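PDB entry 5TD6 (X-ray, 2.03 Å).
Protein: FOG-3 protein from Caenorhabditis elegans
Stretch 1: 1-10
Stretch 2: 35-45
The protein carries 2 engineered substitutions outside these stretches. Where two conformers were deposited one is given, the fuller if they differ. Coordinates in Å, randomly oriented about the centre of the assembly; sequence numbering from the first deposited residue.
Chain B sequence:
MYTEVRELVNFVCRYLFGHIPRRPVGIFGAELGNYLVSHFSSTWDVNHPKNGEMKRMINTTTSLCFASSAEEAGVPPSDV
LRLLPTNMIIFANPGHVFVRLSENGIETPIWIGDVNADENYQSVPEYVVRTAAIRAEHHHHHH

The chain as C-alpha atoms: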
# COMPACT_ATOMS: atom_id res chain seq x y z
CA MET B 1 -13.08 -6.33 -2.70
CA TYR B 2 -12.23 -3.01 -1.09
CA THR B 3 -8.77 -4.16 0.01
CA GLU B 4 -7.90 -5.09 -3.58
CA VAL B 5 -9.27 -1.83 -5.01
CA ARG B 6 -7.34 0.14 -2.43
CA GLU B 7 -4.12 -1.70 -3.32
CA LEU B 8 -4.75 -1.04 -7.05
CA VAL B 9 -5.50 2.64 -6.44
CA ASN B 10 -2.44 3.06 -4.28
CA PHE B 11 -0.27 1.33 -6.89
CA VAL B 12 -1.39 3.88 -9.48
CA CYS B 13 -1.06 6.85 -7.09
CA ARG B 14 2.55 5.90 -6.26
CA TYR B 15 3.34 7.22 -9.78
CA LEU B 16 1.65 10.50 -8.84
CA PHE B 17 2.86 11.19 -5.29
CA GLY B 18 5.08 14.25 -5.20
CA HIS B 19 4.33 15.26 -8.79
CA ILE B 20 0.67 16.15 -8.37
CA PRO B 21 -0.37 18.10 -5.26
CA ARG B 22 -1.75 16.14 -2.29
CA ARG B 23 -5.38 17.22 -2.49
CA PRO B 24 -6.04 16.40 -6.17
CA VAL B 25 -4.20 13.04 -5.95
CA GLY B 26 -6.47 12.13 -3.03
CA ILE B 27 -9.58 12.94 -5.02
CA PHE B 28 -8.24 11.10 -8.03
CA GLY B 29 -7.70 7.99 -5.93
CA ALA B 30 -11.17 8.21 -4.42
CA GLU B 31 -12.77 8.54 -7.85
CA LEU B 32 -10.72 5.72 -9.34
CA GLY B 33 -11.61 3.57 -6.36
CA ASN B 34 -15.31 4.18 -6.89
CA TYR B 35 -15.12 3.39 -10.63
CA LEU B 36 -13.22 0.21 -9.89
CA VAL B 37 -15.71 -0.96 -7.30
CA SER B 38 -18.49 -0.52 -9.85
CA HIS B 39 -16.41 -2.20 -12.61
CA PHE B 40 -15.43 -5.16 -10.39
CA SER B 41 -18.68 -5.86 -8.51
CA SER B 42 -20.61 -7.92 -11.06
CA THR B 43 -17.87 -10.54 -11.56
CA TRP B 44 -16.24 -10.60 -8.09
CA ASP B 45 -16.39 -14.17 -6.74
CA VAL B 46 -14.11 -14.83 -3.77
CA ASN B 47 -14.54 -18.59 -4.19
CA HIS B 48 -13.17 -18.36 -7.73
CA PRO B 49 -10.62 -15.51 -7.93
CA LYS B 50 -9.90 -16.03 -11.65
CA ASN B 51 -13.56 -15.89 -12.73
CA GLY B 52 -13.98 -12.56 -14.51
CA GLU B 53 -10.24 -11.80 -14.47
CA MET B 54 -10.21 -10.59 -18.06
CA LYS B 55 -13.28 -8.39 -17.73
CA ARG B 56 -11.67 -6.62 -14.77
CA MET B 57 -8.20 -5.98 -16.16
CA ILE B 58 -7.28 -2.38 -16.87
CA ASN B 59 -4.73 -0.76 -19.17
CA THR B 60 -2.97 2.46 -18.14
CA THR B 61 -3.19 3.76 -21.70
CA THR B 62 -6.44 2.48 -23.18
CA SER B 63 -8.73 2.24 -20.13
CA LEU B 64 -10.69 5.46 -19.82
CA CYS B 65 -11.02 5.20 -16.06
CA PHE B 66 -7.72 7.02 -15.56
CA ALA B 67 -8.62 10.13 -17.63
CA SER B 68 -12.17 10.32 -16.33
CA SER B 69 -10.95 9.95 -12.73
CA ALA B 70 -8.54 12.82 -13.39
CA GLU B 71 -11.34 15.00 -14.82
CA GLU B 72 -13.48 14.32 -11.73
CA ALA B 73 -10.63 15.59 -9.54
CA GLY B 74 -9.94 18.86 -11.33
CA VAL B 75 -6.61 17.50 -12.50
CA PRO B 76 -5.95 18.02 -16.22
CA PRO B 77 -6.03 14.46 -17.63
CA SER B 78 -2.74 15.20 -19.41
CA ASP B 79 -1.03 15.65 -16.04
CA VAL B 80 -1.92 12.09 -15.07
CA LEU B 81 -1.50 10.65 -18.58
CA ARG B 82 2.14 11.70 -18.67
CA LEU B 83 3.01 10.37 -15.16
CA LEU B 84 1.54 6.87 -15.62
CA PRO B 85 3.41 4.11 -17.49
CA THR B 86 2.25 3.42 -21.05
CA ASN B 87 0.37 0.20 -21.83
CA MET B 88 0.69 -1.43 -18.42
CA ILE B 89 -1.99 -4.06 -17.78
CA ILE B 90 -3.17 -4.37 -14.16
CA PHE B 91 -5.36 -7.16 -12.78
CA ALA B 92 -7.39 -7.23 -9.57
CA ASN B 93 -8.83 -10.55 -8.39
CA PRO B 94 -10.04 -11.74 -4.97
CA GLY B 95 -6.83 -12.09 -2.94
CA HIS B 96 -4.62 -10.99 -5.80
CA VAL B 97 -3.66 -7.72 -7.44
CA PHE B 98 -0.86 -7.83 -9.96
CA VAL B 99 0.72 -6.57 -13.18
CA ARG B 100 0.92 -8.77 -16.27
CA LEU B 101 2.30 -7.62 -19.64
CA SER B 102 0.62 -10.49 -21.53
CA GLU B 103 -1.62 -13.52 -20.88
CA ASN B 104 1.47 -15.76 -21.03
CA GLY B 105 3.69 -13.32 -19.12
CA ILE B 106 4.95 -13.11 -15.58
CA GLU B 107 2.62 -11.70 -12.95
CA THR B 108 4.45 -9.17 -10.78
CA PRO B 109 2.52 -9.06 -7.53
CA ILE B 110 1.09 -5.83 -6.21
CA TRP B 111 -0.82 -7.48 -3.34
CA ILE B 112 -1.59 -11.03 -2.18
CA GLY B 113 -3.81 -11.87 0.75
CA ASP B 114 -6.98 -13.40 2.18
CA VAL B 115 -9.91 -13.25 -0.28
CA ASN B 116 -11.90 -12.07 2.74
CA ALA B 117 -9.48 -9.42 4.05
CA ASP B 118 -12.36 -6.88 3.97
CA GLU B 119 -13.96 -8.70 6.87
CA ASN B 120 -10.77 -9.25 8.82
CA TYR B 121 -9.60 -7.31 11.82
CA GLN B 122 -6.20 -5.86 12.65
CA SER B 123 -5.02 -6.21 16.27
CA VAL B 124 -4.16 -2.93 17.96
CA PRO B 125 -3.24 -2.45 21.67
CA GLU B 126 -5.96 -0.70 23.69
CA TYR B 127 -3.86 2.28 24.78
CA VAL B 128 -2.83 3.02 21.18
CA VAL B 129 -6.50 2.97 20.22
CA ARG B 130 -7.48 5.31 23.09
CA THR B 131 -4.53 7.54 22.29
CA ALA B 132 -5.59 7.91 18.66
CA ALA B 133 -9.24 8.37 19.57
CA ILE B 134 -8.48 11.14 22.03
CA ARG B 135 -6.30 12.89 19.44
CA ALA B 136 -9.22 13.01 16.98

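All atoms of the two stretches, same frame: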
# COMPACT_ATOMS: atom_id res chain seq x y z
N MET B 1 -12.79 -7.30 -1.64
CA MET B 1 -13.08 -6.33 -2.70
C MET B 1 -12.39 -4.99 -2.47
O MET B 1 -11.63 -4.51 -3.30
CB MET B 1 -14.59 -6.12 -2.80
CG MET B 1 -14.97 -4.97 -3.70
SD MET B 1 -14.40 -5.25 -5.38
CE MET B 1 -14.79 -3.71 -6.06
N TYR B 2 -12.69 -4.38 -1.33
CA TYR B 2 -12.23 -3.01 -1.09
C TYR B 2 -10.73 -2.95 -0.85
O TYR B 2 -10.05 -2.01 -1.28
CB TYR B 2 -13.01 -2.40 0.08
CG TYR B 2 -14.47 -2.26 -0.29
CD1 TYR B 2 -14.90 -1.24 -1.13
CD2 TYR B 2 -15.41 -3.17 0.16
CE1 TYR B 2 -16.23 -1.13 -1.49
CE2 TYR B 2 -16.74 -3.06 -0.19
CZ TYR B 2 -17.14 -2.04 -1.02
OH TYR B 2 -18.46 -1.93 -1.37
N THR B 3 -10.22 -3.97 -0.15
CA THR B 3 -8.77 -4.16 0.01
C THR B 3 -8.07 -4.13 -1.35
O THR B 3 -7.11 -3.38 -1.56
CB THR B 3 -8.46 -5.49 0.70
OG1 THR B 3 -9.12 -5.54 1.97
CG2 THR B 3 -6.95 -5.72 0.88
N GLU B 4 -8.55 -4.96 -2.28
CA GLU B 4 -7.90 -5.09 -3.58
C GLU B 4 -7.96 -3.78 -4.36
O GLU B 4 -6.97 -3.35 -4.96
CB GLU B 4 -8.53 -6.22 -4.40
CG GLU B 4 -8.26 -7.62 -3.86
CD GLU B 4 -9.28 -8.06 -2.79
OE1 GLU B 4 -10.13 -7.25 -2.33
OE2 GLU B 4 -9.23 -9.24 -2.41
N VAL B 5 -9.12 -3.12 -4.34
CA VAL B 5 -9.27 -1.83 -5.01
C VAL B 5 -8.32 -0.82 -4.40
O VAL B 5 -7.70 -0.04 -5.10
CB VAL B 5 -10.72 -1.29 -4.90
CG1 VAL B 5 -10.76 0.14 -5.34
CG2 VAL B 5 -11.69 -2.14 -5.73
N ARG B 6 -8.22 -0.82 -3.08
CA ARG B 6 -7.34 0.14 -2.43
C ARG B 6 -5.89 -0.11 -2.83
O ARG B 6 -5.15 0.84 -3.06
CB ARG B 6 -7.46 0.08 -0.90
CG ARG B 6 -6.56 1.08 -0.19
CD ARG B 6 -6.63 0.93 1.33
NE ARG B 6 -6.07 -0.34 1.77
CZ ARG B 6 -6.77 -1.29 2.39
NH1 ARG B 6 -8.07 -1.12 2.63
NH2 ARG B 6 -6.17 -2.42 2.76
N GLU B 7 -5.49 -1.39 -2.91
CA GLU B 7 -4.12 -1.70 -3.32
C GLU B 7 -3.88 -1.27 -4.78
O GLU B 7 -2.79 -0.78 -5.10
CB GLU B 7 -3.82 -3.19 -3.15
CG GLU B 7 -3.73 -3.64 -1.67
CD GLU B 7 -2.67 -2.89 -0.92
OE1 GLU B 7 -1.58 -2.67 -1.48
OE2 GLU B 7 -2.93 -2.49 0.24
N LEU B 8 -4.87 -1.46 -5.65
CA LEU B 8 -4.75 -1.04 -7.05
C LEU B 8 -4.63 0.48 -7.13
O LEU B 8 -3.75 1.02 -7.83
CB LEU B 8 -5.96 -1.50 -7.87
CG LEU B 8 -5.73 -1.75 -9.38
CD1 LEU B 8 -6.92 -2.43 -10.07
CD2 LEU B 8 -5.38 -0.50 -10.11
N VAL B 9 -5.51 1.17 -6.42
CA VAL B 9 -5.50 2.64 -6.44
C VAL B 9 -4.18 3.18 -5.92
O VAL B 9 -3.62 4.14 -6.47
CB VAL B 9 -6.65 3.22 -5.59
CG1 VAL B 9 -6.46 4.72 -5.42
CG2 VAL B 9 -7.99 2.91 -6.24
N ASN B 10 -3.67 2.55 -4.87
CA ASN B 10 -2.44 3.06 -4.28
C ASN B 10 -1.24 2.76 -5.18
O ASN B 10 -0.31 3.56 -5.28
CB ASN B 10 -2.26 2.50 -2.87
CG ASN B 10 -3.17 3.20 -1.89
OD1 ASN B 10 -3.84 4.15 -2.26
ND2 ASN B 10 -3.20 2.76 -0.64
N TYR B 35 -14.95 4.01 -9.32
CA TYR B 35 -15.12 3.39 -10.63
C TYR B 35 -14.79 1.91 -10.58
O TYR B 35 -15.48 1.08 -11.17
CB TYR B 35 -14.24 4.04 -11.71
CG TYR B 35 -14.13 3.19 -12.97
CD1 TYR B 35 -15.06 3.30 -14.00
CD2 TYR B 35 -13.09 2.26 -13.14
CE1 TYR B 35 -14.97 2.53 -15.15
CE2 TYR B 35 -13.00 1.47 -14.28
CZ TYR B 35 -13.94 1.62 -15.29
OH TYR B 35 -13.85 0.84 -16.43
N LEU B 36 -13.70 1.58 -9.90
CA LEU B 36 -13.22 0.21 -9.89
C LEU B 36 -14.19 -0.69 -9.16
O LEU B 36 -14.42 -1.84 -9.57
CB LEU B 36 -11.83 0.12 -9.25
CG LEU B 36 -10.68 0.70 -10.08
CD1 LEU B 36 -9.37 0.52 -9.34
CD2 LEU B 36 -10.62 0.07 -11.49
N VAL B 37 -14.74 -0.19 -8.06
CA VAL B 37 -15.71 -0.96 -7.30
C VAL B 37 -16.90 -1.29 -8.20
O VAL B 37 -17.33 -2.44 -8.28
CB VAL B 37 -16.17 -0.23 -6.02
CG1 VAL B 37 -17.38 -0.93 -5.41
CG2 VAL B 37 -15.04 -0.23 -5.00
N SER B 38 -17.40 -0.29 -8.92
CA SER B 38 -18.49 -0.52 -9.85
C SER B 38 -18.11 -1.54 -10.94
O SER B 38 -18.87 -2.45 -11.23
CB SER B 38 -18.90 0.80 -10.49
OG SER B 38 -19.41 0.60 -11.80
N HIS B 39 -16.92 -1.38 -11.50
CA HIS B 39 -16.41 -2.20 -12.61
C HIS B 39 -16.16 -3.65 -12.18
O HIS B 39 -16.29 -4.57 -12.99
CB HIS B 39 -15.12 -1.54 -13.14
CG HIS B 39 -14.54 -2.19 -14.37
ND1 HIS B 39 -15.24 -2.33 -15.55
CD2 HIS B 39 -13.29 -2.67 -14.61
CE1 HIS B 39 -14.46 -2.91 -16.45
NE2 HIS B 39 -13.27 -3.12 -15.91
N PHE B 40 -15.80 -3.84 -10.91
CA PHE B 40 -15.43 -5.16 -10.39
C PHE B 40 -16.61 -5.96 -9.81
O PHE B 40 -16.56 -7.19 -9.75
CB PHE B 40 -14.36 -5.03 -9.29
CG PHE B 40 -13.02 -4.52 -9.78
CD1 PHE B 40 -12.75 -4.38 -11.12
CD2 PHE B 40 -12.03 -4.18 -8.86
CE1 PHE B 40 -11.52 -3.92 -11.56
CE2 PHE B 40 -10.80 -3.72 -9.29
CZ PHE B 40 -10.54 -3.60 -10.64
N SER B 41 -17.64 -5.25 -9.35
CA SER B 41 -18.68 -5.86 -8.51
C SER B 41 -19.45 -7.01 -9.17
O SER B 41 -19.74 -8.00 -8.53
CB SER B 41 -19.68 -4.80 -8.06
OG SER B 41 -19.22 -4.15 -6.88
N SER B 42 -19.77 -6.89 -10.45
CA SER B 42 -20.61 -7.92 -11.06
C SER B 42 -19.90 -9.26 -11.31
O SER B 42 -20.55 -10.27 -11.48
CB SER B 42 -21.21 -7.39 -12.36
OG SER B 42 -20.20 -6.88 -13.19
N THR B 43 -18.57 -9.28 -11.31
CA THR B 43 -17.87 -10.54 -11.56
C THR B 43 -17.07 -11.05 -10.35
O THR B 43 -16.51 -12.15 -10.39
CB THR B 43 -16.91 -10.44 -12.76
OG1 THR B 43 -16.01 -9.34 -12.57
CG2 THR B 43 -17.72 -10.23 -14.04
N TRP B 44 -17.03 -10.26 -9.28
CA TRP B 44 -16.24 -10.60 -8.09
C TRP B 44 -16.78 -11.85 -7.39
O TRP B 44 -17.89 -11.84 -6.85
CB TRP B 44 -16.21 -9.43 -7.12
CG TRP B 44 -15.00 -9.39 -6.23
CD1 TRP B 44 -14.93 -9.79 -4.93
CD2 TRP B 44 -13.70 -8.88 -6.57
NE1 TRP B 44 -13.66 -9.59 -4.43
CE2 TRP B 44 -12.89 -9.02 -5.42
CE3 TRP B 44 -13.14 -8.32 -7.72
CZ2 TRP B 44 -11.55 -8.64 -5.41
CZ3 TRP B 44 -11.79 -7.93 -7.69
CH2 TRP B 44 -11.03 -8.09 -6.55
N ASP B 45 -16.00 -12.92 -7.40
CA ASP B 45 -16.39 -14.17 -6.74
C ASP B 45 -15.20 -14.69 -5.92
O ASP B 45 -14.26 -15.25 -6.47
CB ASP B 45 -16.86 -15.19 -7.78
CG ASP B 45 -17.19 -16.57 -7.19
OD1 ASP B 45 -17.08 -16.78 -5.96
OD2 ASP B 45 -17.58 -17.44 -7.98
O HOH W 1 -11.72 -10.36 -2.19

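Met1 and the helix that begins at Tyr2 pack against the helix that carries Leu36, Val37 and Phe40, and against Trp44 beyond it, burying 522 Å² in total. The helix axes approach to 10.0 Å and their N-to-C directions differ by 131°, so the chains run roughly against each other; the backbones are nearest at Val5 and Leu36, whose CA atoms lie 6.6 Å apart. No direct hydrogen bond crosses the contact, which rests on apolar packing, the placement of Met1 over the Trp44 indole, and a bridging water.

Tyr35 begins stretch 2 without touching the first helix. Leu36, buried and pointing toward it, meets Val5 and, one turn on, Leu8 and Val9: Leu36 CB lies 4.1 Å from Val5 CG1, and Leu36 CD1 lies 3.9 Å from Leu8 CD1 and 4.2 Å from Val9 CG2. Val37 also points toward stretch 1. Its compact CG2 methyl packs 3.9 Å from Val5 CG2, 3.6 Å from Met1 CE and 3.8 Å from Tyr2 CE1, the last an oblique approach to the ring of a tyrosine whose CB points away but whose end comes nearer. The same Met1 CE reaches the backbone, 3.2 Å from Val37 CA, an unusually tight contact in a side chain deposited in two conformers. Ser38 points away and His39 sideways, and neither makes contact.

Phe40, one helical turn after Leu36, returns to the buried side. Leu8 CD1 sits at its ring edge, 3.8 Å from Phe40 CZ, while Val5 CG2 approaches obliquely, 3.8 Å from Phe40 CD2; Met1 CE lies 3.5 Å from Phe40 CB. Ser41 is exposed and turns its hydroxyl to its own helix, Ser41 OG donating to Val37 O at 2.9 Å.

Beyond Ser42 and Thr43, which stay clear of stretch 1, the CA-to-CB bond of Trp44 points toward stretch 1, and the indole offers a broad surface. Met1 SD stands 4.0 Å from the centroid of the six-membered ring of Trp44, 15° off the normal, and Met1 CB lies 4.2 Å from that of the five-membered ring, a CH-pi contact. The flexible, unbranched methionine thus lies along the indole with its CE reaching on to Val37 and Phe40. Glu4 approaches the ring edge, its CD 3.5 Å from Trp44 CZ2. Its carboxylate also holds the chain start: Met1 N donates to Glu4 OE1 at 2.7 Å. A water completes the polar corner, its O accepting from Trp44 NE1 at 3.1 Å and weakly from Met1 N at 3.3 Å, and lying 2.7 Å from Glu4 OE2. Asp45 lies out of reach.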